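Chloride intracellular channel Clic (Drosophila melanogaster, PDB 2YV7) might insert into membranes to form chloride channels of pH-dependent activity, may play a role in ethanol sensitivity, and in soluble form has a glutathione S-transferase-like fold. Local coordinates at residues Lys119-Leu124 / Cys172-Glu177; Asn155-Ala160 / Arg164-Asp169; Leu182-Val187 / Asn229-Gln234. One frame throughout, in Å; residues are numbered along the deposited sequence.

Interaction 1: Lys119-Leu124 / Cys172-Glu177; sequences KEVATL and CCFDCE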
loop_
_atom_site.group_PDB
_atom_site.type_symbol
_atom_site.label_atom_id
_atom_site.label_comp_id
_atom_site.label_asym_id
_atom_site.label_seq_id
_atom_site.Cartn_x
_atom_site.Cartn_y
_atom_site.Cartn_z
ATOM N N LYS A 119 -10.878 -14.944 6.815
ATOM C CA LYS A 119 -11.854 -14.630 5.775
ATOM C C LYS A 119 -12.696 -13.415 6.140
ATOM O O LYS A 119 -13.135 -12.675 5.260
ATOM C CB LYS A 119 -12.775 -15.835 5.503
ATOM C CG LYS A 119 -12.069 -17.019 4.873
ATOM C CD LYS A 119 -13.036 -17.863 4.049
ATOM C CE LYS A 119 -12.327 -19.001 3.263
ATOM N NZ LYS A 119 -11.230 -18.520 2.345
ATOM N N GLU A 120 -12.914 -13.227 7.437
ATOM C CA GLU A 120 -13.630 -12.095 7.976
ATOM C C GLU A 120 -12.979 -10.763 7.532
ATOM O O GLU A 120 -13.662 -9.828 6.990
ATOM C CB GLU A 120 -13.679 -12.242 9.499
ATOM C CG GLU A 120 -14.551 -11.259 10.252
ATOM C CD GLU A 120 -15.003 -11.809 11.619
ATOM O OE1 GLU A 120 -15.831 -12.757 11.622
ATOM O OE2 GLU A 120 -14.553 -11.275 12.672
ATOM N N VAL A 121 -11.667 -10.716 7.731
ATOM C CA VAL A 121 -10.893 -9.560 7.345
ATOM C C VAL A 121 -10.841 -9.406 5.815
ATOM O O VAL A 121 -10.995 -8.291 5.318
ATOM C CB VAL A 121 -9.509 -9.513 8.004
ATOM C CG1 VAL A 121 -8.734 -8.298 7.459
ATOM C CG2 VAL A 121 -9.646 -9.416 9.535
ATOM N N ALA A 122 -10.608 -10.482 5.073
ATOM C CA ALA A 122 -10.643 -10.384 3.593
ATOM C C ALA A 122 -11.938 -9.748 3.149
ATOM O O ALA A 122 -11.946 -8.827 2.343
ATOM C CB ALA A 122 -10.542 -11.723 2.972
ATOM N N THR A 123 -13.052 -10.219 3.696
ATOM C CA THR A 123 -14.345 -9.730 3.201
ATOM C C THR A 123 -14.536 -8.273 3.634
ATOM O O THR A 123 -15.114 -7.439 2.908
ATOM C CB THR A 123 -15.472 -10.547 3.831
ATOM O OG1 THR A 123 -15.410 -11.904 3.359
ATOM C CG2 THR A 123 -16.833 -9.923 3.401
ATOM N N LEU A 124 -14.073 -7.984 4.851
ATOM C CA LEU A 124 -14.137 -6.634 5.418
ATOM C C LEU A 124 -13.551 -5.574 4.483
ATOM O O LEU A 124 -14.097 -4.501 4.336
ATOM C CB LEU A 124 -13.451 -6.569 6.783
ATOM C CG LEU A 124 -13.339 -5.203 7.485
ATOM C CD1 LEU A 124 -14.722 -4.876 8.040
ATOM C CD2 LEU A 124 -12.315 -5.336 8.621
ATOM N N CYS A 172 -0.105 -8.109 9.279
ATOM C CA CYS A 172 -0.270 -9.161 8.284
ATOM C C CYS A 172 -0.511 -8.612 6.873
ATOM O O CYS A 172 -0.560 -7.370 6.628
ATOM C CB CYS A 172 -1.406 -10.126 8.670
ATOM S SG CYS A 172 -2.989 -9.334 8.550
ATOM N N CYS A 173 -0.680 -9.532 5.943
ATOM C CA CYS A 173 -0.938 -9.240 4.530
ATOM C C CYS A 173 -2.066 -8.206 4.319
ATOM O O CYS A 173 -2.035 -7.396 3.363
ATOM C CB CYS A 173 -1.226 -10.517 3.715
ATOM S SG CYS A 173 -2.589 -11.492 4.375
ATOM N N PHE A 174 -3.110 -8.310 5.145
ATOM C CA PHE A 174 -4.305 -7.478 4.944
ATOM C C PHE A 174 -3.997 -6.043 5.315
ATOM O O PHE A 174 -4.556 -5.124 4.717
ATOM C CB PHE A 174 -5.481 -7.985 5.797
ATOM C CG PHE A 174 -5.910 -9.425 5.441
ATOM C CD1 PHE A 174 -6.389 -9.706 4.171
ATOM C CD2 PHE A 174 -5.865 -10.435 6.385
ATOM C CE1 PHE A 174 -6.800 -11.053 3.813
ATOM C CE2 PHE A 174 -6.241 -11.744 6.035
ATOM C CZ PHE A 174 -6.729 -12.027 4.773
ATOM N N ASP A 175 -3.121 -5.845 6.300
ATOM C CA ASP A 175 -2.666 -4.495 6.659
ATOM C C ASP A 175 -1.907 -3.841 5.491
ATOM O O ASP A 175 -2.116 -2.658 5.149
ATOM C CB ASP A 175 -1.824 -4.555 7.912
ATOM C CG ASP A 175 -2.619 -5.061 9.069
ATOM O OD1 ASP A 175 -3.640 -4.369 9.435
ATOM O OD2 ASP A 175 -2.274 -6.166 9.506
ATOM N N CYS A 176 -1.034 -4.617 4.842
ATOM C CA CYS A 176 -0.276 -4.079 3.723
ATOM C C CYS A 176 -1.174 -3.785 2.513
ATOM O O CYS A 176 -0.839 -2.953 1.630
ATOM C CB CYS A 176 0.857 -5.083 3.342
ATOM S SG CYS A 176 1.910 -5.429 4.749
ATOM N N GLU A 177 -2.371 -4.410 2.436
ATOM C CA GLU A 177 -3.338 -4.034 1.395
ATOM C C GLU A 177 -4.135 -2.766 1.873
ATOM O O GLU A 177 -4.439 -1.901 1.054
ATOM C CB GLU A 177 -4.371 -5.158 1.185
ATOM C CG GLU A 177 -5.308 -4.932 0.001
ATOM C CD GLU A 177 -6.293 -6.081 -0.210
ATOM O OE1 GLU A 177 -5.883 -7.292 -0.099
ATOM O OE2 GLU A 177 -7.462 -5.764 -0.496
#
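The side chain of Phe174, in the first turn of helix 173-193, lies against Val121 and Ala122 of helix 119-125. From the backbone outward, Phe174 CB meets Val121 CG1 at 3.7 Å, and the same methyl then touches Phe174 CG at 3.6 Å. At the CD2 edge of the ring CG1 stays in touch, with Val121 CB a little farther off. At the CE1 edge, Phe174 CE1 reaches Ala122 CB at 3.9 Å, while CZ at the tip comes near the backbone N of Ala122. Val121 CB and Ala122 N share one ring face, the latter toward its rim. The opposite face is covered by Cys173 SG, 3.9 Å above the ring plane and over its centre, so the phenyl is held between sulfur and helix. Phe174 CG is anti to its own carbonyl carbon (chi1 -61°), which turns the ring across to helix 119-125. Just behind it a capping box closes the helix start: Cys172 N donates to the anti lone pair of Asp175 OD2 (2.9 Å, nearly straight at 174°), and Phe174 N makes a weak hydrogen bond to Cys172 SG. Asp175 OD1 has further partners in Leu166 N and Tyr207 OH. Ile125 also packs on Phe174, and Cys176, on the same helix as Phe174, touches Met48 and Leu52 of helix 41-55 in the N-terminal domain.

Interaction 2: Asn155-Ala160 / Arg164-Asp169; sequences NDHLSA and RFLTGD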
loop_
_atom_site.group_PDB
_atom_site.type_symbol
_atom_site.label_atom_id
_atom_site.label_comp_id
_atom_site.label_asym_id
_atom_site.label_seq_id
_atom_site.Cartn_x
_atom_site.Cartn_y
_atom_site.Cartn_z
ATOM N N ASN A 155 -13.561 0.695 10.899
ATOM C CA ASN A 155 -13.387 1.256 12.224
ATOM C C ASN A 155 -13.980 0.356 13.337
ATOM O O ASN A 155 -13.370 0.160 14.390
ATOM C CB ASN A 155 -14.087 2.616 12.293
ATOM C CG ASN A 155 -14.022 3.213 13.714
ATOM O OD1 ASN A 155 -14.970 3.072 14.551
ATOM N ND2 ASN A 155 -12.927 3.853 13.998
ATOM N N ASP A 156 -15.177 -0.128 13.088
ATOM C CA ASP A 156 -15.943 -0.860 14.100
ATOM C C ASP A 156 -15.356 -2.258 14.314
ATOM O O ASP A 156 -15.198 -2.703 15.482
ATOM C CB ASP A 156 -17.430 -0.805 13.709
ATOM C CG ASP A 156 -18.038 0.562 13.979
ATOM O OD1 ASP A 156 -17.345 1.495 14.451
ATOM O OD2 ASP A 156 -19.236 0.648 13.763
ATOM N N HIS A 157 -14.892 -2.902 13.243
ATOM C CA HIS A 157 -13.951 -4.085 13.396
ATOM C C HIS A 157 -12.749 -3.820 14.340
ATOM O O HIS A 157 -12.553 -4.532 15.313
ATOM C CB HIS A 157 -13.419 -4.523 12.015
ATOM C CG HIS A 157 -12.459 -5.682 12.070
ATOM N ND1 HIS A 157 -11.098 -5.526 12.291
ATOM C CD2 HIS A 157 -12.658 -7.004 11.895
ATOM C CE1 HIS A 157 -10.515 -6.722 12.323
ATOM N NE2 HIS A 157 -11.441 -7.629 12.057
ATOM N N LEU A 158 -11.942 -2.799 14.041
ATOM C CA LEU A 158 -10.796 -2.422 14.836
ATOM C C LEU A 158 -11.157 -2.162 16.322
ATOM O O LEU A 158 -10.449 -2.601 17.241
ATOM C CB LEU A 158 -10.136 -1.201 14.212
ATOM C CG LEU A 158 -9.345 -1.485 12.902
ATOM C CD1 LEU A 158 -9.031 -0.234 12.207
ATOM C CD2 LEU A 158 -8.033 -2.391 13.246
ATOM N N SER A 159 -12.253 -1.437 16.521
ATOM C CA SER A 159 -12.754 -1.093 17.850
ATOM C C SER A 159 -13.136 -2.387 18.584
ATOM O O SER A 159 -12.792 -2.545 19.778
ATOM C CB SER A 159 -13.958 -0.135 17.645
ATOM O OG SER A 159 -14.560 0.264 18.861
ATOM N N ALA A 160 -13.810 -3.318 17.896
ATOM C CA ALA A 160 -14.283 -4.579 18.521
ATOM C C ALA A 160 -13.086 -5.464 18.861
ATOM O O ALA A 160 -13.036 -6.055 19.943
ATOM C CB ALA A 160 -15.214 -5.324 17.653
ATOM N N ARG A 164 -3.736 -3.835 17.652
ATOM C CA ARG A 164 -3.030 -2.733 17.024
ATOM C C ARG A 164 -3.346 -2.815 15.534
ATOM O O ARG A 164 -3.583 -1.788 14.938
ATOM C CB ARG A 164 -1.511 -2.779 17.206
ATOM C CG ARG A 164 -0.791 -1.569 16.636
ATOM C CD ARG A 164 0.669 -1.603 16.891
ATOM N NE ARG A 164 0.913 -0.988 18.170
ATOM C CZ ARG A 164 1.690 0.067 18.367
ATOM N NH1 ARG A 164 2.349 0.642 17.359
ATOM N NH2 ARG A 164 1.827 0.522 19.602
ATOM N N PHE A 165 -3.371 -4.026 14.989
ATOM C CA PHE A 165 -3.600 -4.170 13.529
ATOM C C PHE A 165 -4.844 -5.003 13.206
ATOM O O PHE A 165 -5.600 -5.364 14.103
ATOM C CB PHE A 165 -2.321 -4.760 12.923
ATOM C CG PHE A 165 -1.115 -3.903 13.154
ATOM C CD1 PHE A 165 -0.997 -2.652 12.552
ATOM C CD2 PHE A 165 -0.079 -4.360 14.003
ATOM C CE1 PHE A 165 0.141 -1.862 12.748
ATOM C CE2 PHE A 165 1.078 -3.571 14.185
ATOM C CZ PHE A 165 1.171 -2.336 13.565
ATOM N N LEU A 166 -5.104 -5.295 11.932
ATOM C CA LEU A 166 -6.408 -5.875 11.603
ATOM C C LEU A 166 -6.651 -7.264 12.252
ATOM O O LEU A 166 -7.779 -7.616 12.538
ATOM C CB LEU A 166 -6.590 -6.074 10.101
ATOM C CG LEU A 166 -6.864 -4.800 9.324
ATOM C CD1 LEU A 166 -6.561 -4.969 7.851
ATOM C CD2 LEU A 166 -8.373 -4.390 9.501
ATOM N N THR A 167 -5.631 -8.091 12.365
ATOM C CA THR A 167 -5.867 -9.463 12.829
ATOM C C THR A 167 -5.165 -9.743 14.160
ATOM O O THR A 167 -5.163 -10.892 14.618
ATOM C CB THR A 167 -5.379 -10.523 11.818
ATOM O OG1 THR A 167 -3.963 -10.396 11.743
ATOM C CG2 THR A 167 -5.984 -10.298 10.398
ATOM N N GLY A 168 -4.589 -8.714 14.766
ATOM C CA GLY A 168 -3.821 -8.840 16.032
ATOM C C GLY A 168 -2.803 -7.742 16.239
ATOM O O GLY A 168 -2.900 -6.685 15.603
ATOM N N ASP A 169 -1.796 -7.965 17.101
ATOM C CA ASP A 169 -0.831 -6.908 17.338
ATOM C C ASP A 169 0.364 -6.890 16.389
ATOM O O ASP A 169 1.202 -6.026 16.522
ATOM C CB ASP A 169 -0.416 -6.827 18.804
ATOM C CG ASP A 169 -1.621 -6.641 19.757
ATOM O OD1 ASP A 169 -2.549 -5.830 19.443
ATOM O OD2 ASP A 169 -1.642 -7.307 20.845
#
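The turn before the N-capped helix 173-193 of the C-terminal, glutathione S-transferase-like domain folds back on the end of helix 141-161, where Leu166 meets His157 and Leu158. The His157 imidazole and the Leu166 side chain cross at about a right angle, with ND1 of His157 4.1 Å from CD2 of Leu166. CG of His157 is anti to its backbone N (chi1 179°), which swings the ring out to the loop. The Leu166 carbonyl lies at the ring edge near its plane, but its O is modelled too close to His157 CE1 to be trusted in detail. Beside it, Leu158 CD2 packs on Phe165 O at 3.9 Å and, more loosely, on Leu166 CD2. Val121 and Leu124 of helix 119-125 also touch His157; an alanine in its place would probably leave a gap between helix 119-125 and helix 141-161, with Val121, Leu124 and Leu166 less well covered. The loop braces itself: Phe165 N hydrogen-bonds to Gly168 O (2.8 Å), and Arg164 N donates a hydrogen bond to Asp169 OD1 (2.9 Å), arriving almost end-on to the oxygen. Gly168 has phi 156°, a value that residues with a side chain seldom adopt. Arg164 CG sits 3.6 Å above the centre of the Phe165 ring. The arrangement is consistent with the N-capping box and preceding turn at the start of this helix in the glutathione S-transferase fold.

Interaction 3: Leu182-Val187 / Asn229-Gln234; sequences LQHIRV and NHYKLQ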
loop_
_atom_site.group_PDB
_atom_site.type_symbol
_atom_site.label_atom_id
_atom_site.label_comp_id
_atom_site.label_asym_id
_atom_site.label_seq_id
_atom_site.Cartn_x
_atom_site.Cartn_y
_atom_site.Cartn_z
ATOM N N LEU A 182 -5.823 3.514 2.511
ATOM C CA LEU A 182 -6.165 4.598 3.435
ATOM C C LEU A 182 -5.381 5.869 3.106
ATOM O O LEU A 182 -5.934 7.001 3.062
ATOM C CB LEU A 182 -5.884 4.147 4.882
ATOM C CG LEU A 182 -6.819 3.054 5.417
ATOM C CD1 LEU A 182 -6.438 2.831 6.829
ATOM C CD2 LEU A 182 -8.302 3.669 5.451
ATOM N N GLN A 183 -4.137 5.686 2.753
ATOM C CA GLN A 183 -3.332 6.847 2.355
ATOM C C GLN A 183 -3.823 7.500 1.037
ATOM O O GLN A 183 -3.940 8.744 1.021
ATOM C CB GLN A 183 -1.842 6.416 2.256
ATOM C CG GLN A 183 -0.934 7.671 2.049
ATOM C CD GLN A 183 -0.785 8.526 3.327
ATOM O OE1 GLN A 183 -1.367 8.223 4.350
ATOM N NE2 GLN A 183 0.049 9.607 3.260
ATOM N N HIS A 184 -4.223 6.747 -0.009
ATOM C CA HIS A 184 -4.762 7.370 -1.222
ATOM C C HIS A 184 -6.098 8.037 -0.892
ATOM O O HIS A 184 -6.402 9.093 -1.371
ATOM C CB HIS A 184 -4.993 6.291 -2.282
ATOM C CG HIS A 184 -3.758 5.877 -3.026
ATOM N ND1 HIS A 184 -2.578 5.509 -2.388
ATOM C CD2 HIS A 184 -3.559 5.643 -4.344
ATOM C CE1 HIS A 184 -1.670 5.190 -3.313
ATOM N NE2 HIS A 184 -2.264 5.189 -4.486
ATOM N N ILE A 185 -6.905 7.389 -0.044
ATOM C CA ILE A 185 -8.181 8.000 0.415
ATOM C C ILE A 185 -7.931 9.358 1.057
ATOM O O ILE A 185 -8.581 10.315 0.620
ATOM C CB ILE A 185 -8.936 7.072 1.372
ATOM C CG1 ILE A 185 -9.543 5.882 0.590
ATOM C CG2 ILE A 185 -10.124 7.804 2.026
ATOM C CD1 ILE A 185 -10.067 4.763 1.585
ATOM N N ARG A 186 -7.003 9.445 1.998
ATOM C CA ARG A 186 -6.695 10.701 2.678
ATOM C C ARG A 186 -6.195 11.705 1.667
ATOM O O ARG A 186 -6.738 12.815 1.566
ATOM C CB ARG A 186 -5.638 10.537 3.774
ATOM C CG ARG A 186 -6.075 9.748 4.982
ATOM C CD ARG A 186 -5.127 10.003 6.129
ATOM N NE ARG A 186 -5.183 11.403 6.611
ATOM C CZ ARG A 186 -4.359 11.883 7.544
ATOM N NH1 ARG A 186 -3.355 11.145 8.085
ATOM N NH2 ARG A 186 -4.538 13.137 7.924
ATOM N N VAL A 187 -5.166 11.339 0.905
ATOM C CA VAL A 187 -4.491 12.360 0.054
ATOM C C VAL A 187 -5.326 12.782 -1.150
ATOM O O VAL A 187 -5.546 13.986 -1.383
ATOM C CB VAL A 187 -3.075 11.831 -0.349
ATOM C CG1 VAL A 187 -2.423 12.753 -1.348
ATOM C CG2 VAL A 187 -2.199 11.657 0.941
ATOM N N ASN A 229 -0.721 13.282 -8.604
ATOM C CA ASN A 229 -0.401 13.243 -10.027
ATOM C C ASN A 229 -0.950 11.953 -10.664
ATOM O O ASN A 229 -1.517 11.982 -11.766
ATOM C CB ASN A 229 1.116 13.382 -10.235
ATOM C CG ASN A 229 1.490 13.531 -11.712
ATOM O OD1 ASN A 229 2.242 12.736 -12.273
ATOM N ND2 ASN A 229 0.924 14.529 -12.347
ATOM N N HIS A 230 -0.808 10.837 -9.930
ATOM C CA HIS A 230 -1.340 9.540 -10.343
ATOM C C HIS A 230 -2.789 9.656 -10.761
ATOM O O HIS A 230 -3.140 9.276 -11.889
ATOM C CB HIS A 230 -1.118 8.555 -9.193
ATOM C CG HIS A 230 -1.620 7.166 -9.431
ATOM N ND1 HIS A 230 -0.809 6.150 -9.906
ATOM C CD2 HIS A 230 -2.821 6.597 -9.163
ATOM C CE1 HIS A 230 -1.502 5.023 -9.950
ATOM N NE2 HIS A 230 -2.725 5.266 -9.500
ATOM N N TYR A 231 -3.651 10.219 -9.898
ATOM C CA TYR A 231 -5.037 10.479 -10.283
ATOM C C TYR A 231 -5.261 11.576 -11.317
ATOM O O TYR A 231 -6.225 11.523 -12.055
ATOM C CB TYR A 231 -5.932 10.675 -9.037
ATOM C CG TYR A 231 -5.903 9.425 -8.215
ATOM C CD1 TYR A 231 -6.668 8.302 -8.569
ATOM C CD2 TYR A 231 -5.069 9.338 -7.113
ATOM C CE1 TYR A 231 -6.574 7.077 -7.835
ATOM C CE2 TYR A 231 -4.979 8.159 -6.373
ATOM C CZ TYR A 231 -5.741 7.059 -6.716
ATOM O OH TYR A 231 -5.627 5.933 -5.990
ATOM N N LYS A 232 -4.406 12.585 -11.368
ATOM C CA LYS A 232 -4.563 13.633 -12.360
ATOM C C LYS A 232 -4.414 13.022 -13.756
ATOM O O LYS A 232 -5.226 13.256 -14.635
ATOM C CB LYS A 232 -3.496 14.707 -12.187
ATOM C CG LYS A 232 -3.818 15.746 -11.169
ATOM C CD LYS A 232 -2.874 16.931 -11.320
ATOM C CE LYS A 232 -3.052 17.893 -10.181
ATOM N NZ LYS A 232 -4.148 18.890 -10.438
ATOM N N LEU A 233 -3.387 12.197 -13.946
ATOM C CA LEU A 233 -3.167 11.561 -15.237
ATOM C C LEU A 233 -4.337 10.659 -15.587
ATOM O O LEU A 233 -4.767 10.608 -16.740
ATOM C CB LEU A 233 -1.899 10.735 -15.226
ATOM C CG LEU A 233 -0.621 11.320 -14.644
ATOM C CD1 LEU A 233 0.500 10.356 -14.944
ATOM C CD2 LEU A 233 -0.326 12.662 -15.255
ATOM N N GLN A 234 -4.864 9.960 -14.584
ATOM C CA GLN A 234 -6.059 9.141 -14.772
ATOM C C GLN A 234 -7.233 9.951 -15.306
ATOM O O GLN A 234 -8.023 9.435 -16.084
ATOM C CB GLN A 234 -6.467 8.461 -13.472
ATOM C CG GLN A 234 -5.595 7.295 -13.100
ATOM C CD GLN A 234 -6.234 6.406 -12.051
ATOM O OE1 GLN A 234 -5.551 5.587 -11.414
ATOM N NE2 GLN A 234 -7.562 6.562 -11.858
#
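Tyr231 points its phenol end at the CD2 edge of His184, bringing the two rings together between helix 224-235 and helix 173-193. Their planes are nearly perpendicular, at 89°, and the centroids are 5.7 Å apart. The rings meet at their edges and neither covers the other, so this is not a T-shaped stack. Tyr231 CZ is 3.5 Å from His184 CD2, and CE2 is equally near. The hydroxyl lies close to the imidazole plane, but its approach to CD2 is modelled too tight to be relied upon. Both CG atoms are anti to their own carbonyl carbons, Tyr231 at chi1 -61°, and this aims the two side chains at each other over a long span between the backbones, 9.6 Å from His184 CA to Tyr231 CA. One face of the Tyr231 ring is covered by His230, whose CD2 lies 3.7 Å above its centre, and Leu132 of helix 128-136 touches both aromatic residues. His184 and Tyr231 thus meet by packing, their polar atoms bonding elsewhere: Tyr231 OH to Tyr129 OH, His184 NE2 to Ala39 O. A polar tie between the same helices is Lys232 NZ to Tyr191 OH. His184 ND1 has only a weak hydrogen bond to Pro180 O, so a cationic His184 is at most modestly favoured; if His230, with NE2 5.0 Å from His184 NE2, were also charged, the two would probably disfavour each other.

Overall arrangement
Interactions 1 and 3 join helices; interaction 2 joins a helix to the loop before helix 173-193. Interactions 1 and 2 are neighbours, their centres 11 Å apart: 155-160 and 164-169 fall within the chain span between 119-124 and 172-177, and the two contacts touch at Leu166 and at His157. Interaction 3 follows along the chain, its centre about 21 Å from that of interaction 1 and 25 Å from that of interaction 2. Helix 173-193 starts in interaction 1 and meets helix 224-235 with its middle in interaction 3. All three lie in the all-helical part of the glutathione S-transferase-like fold, apart from the N-terminal domain thought to change conformation and insert into the membrane.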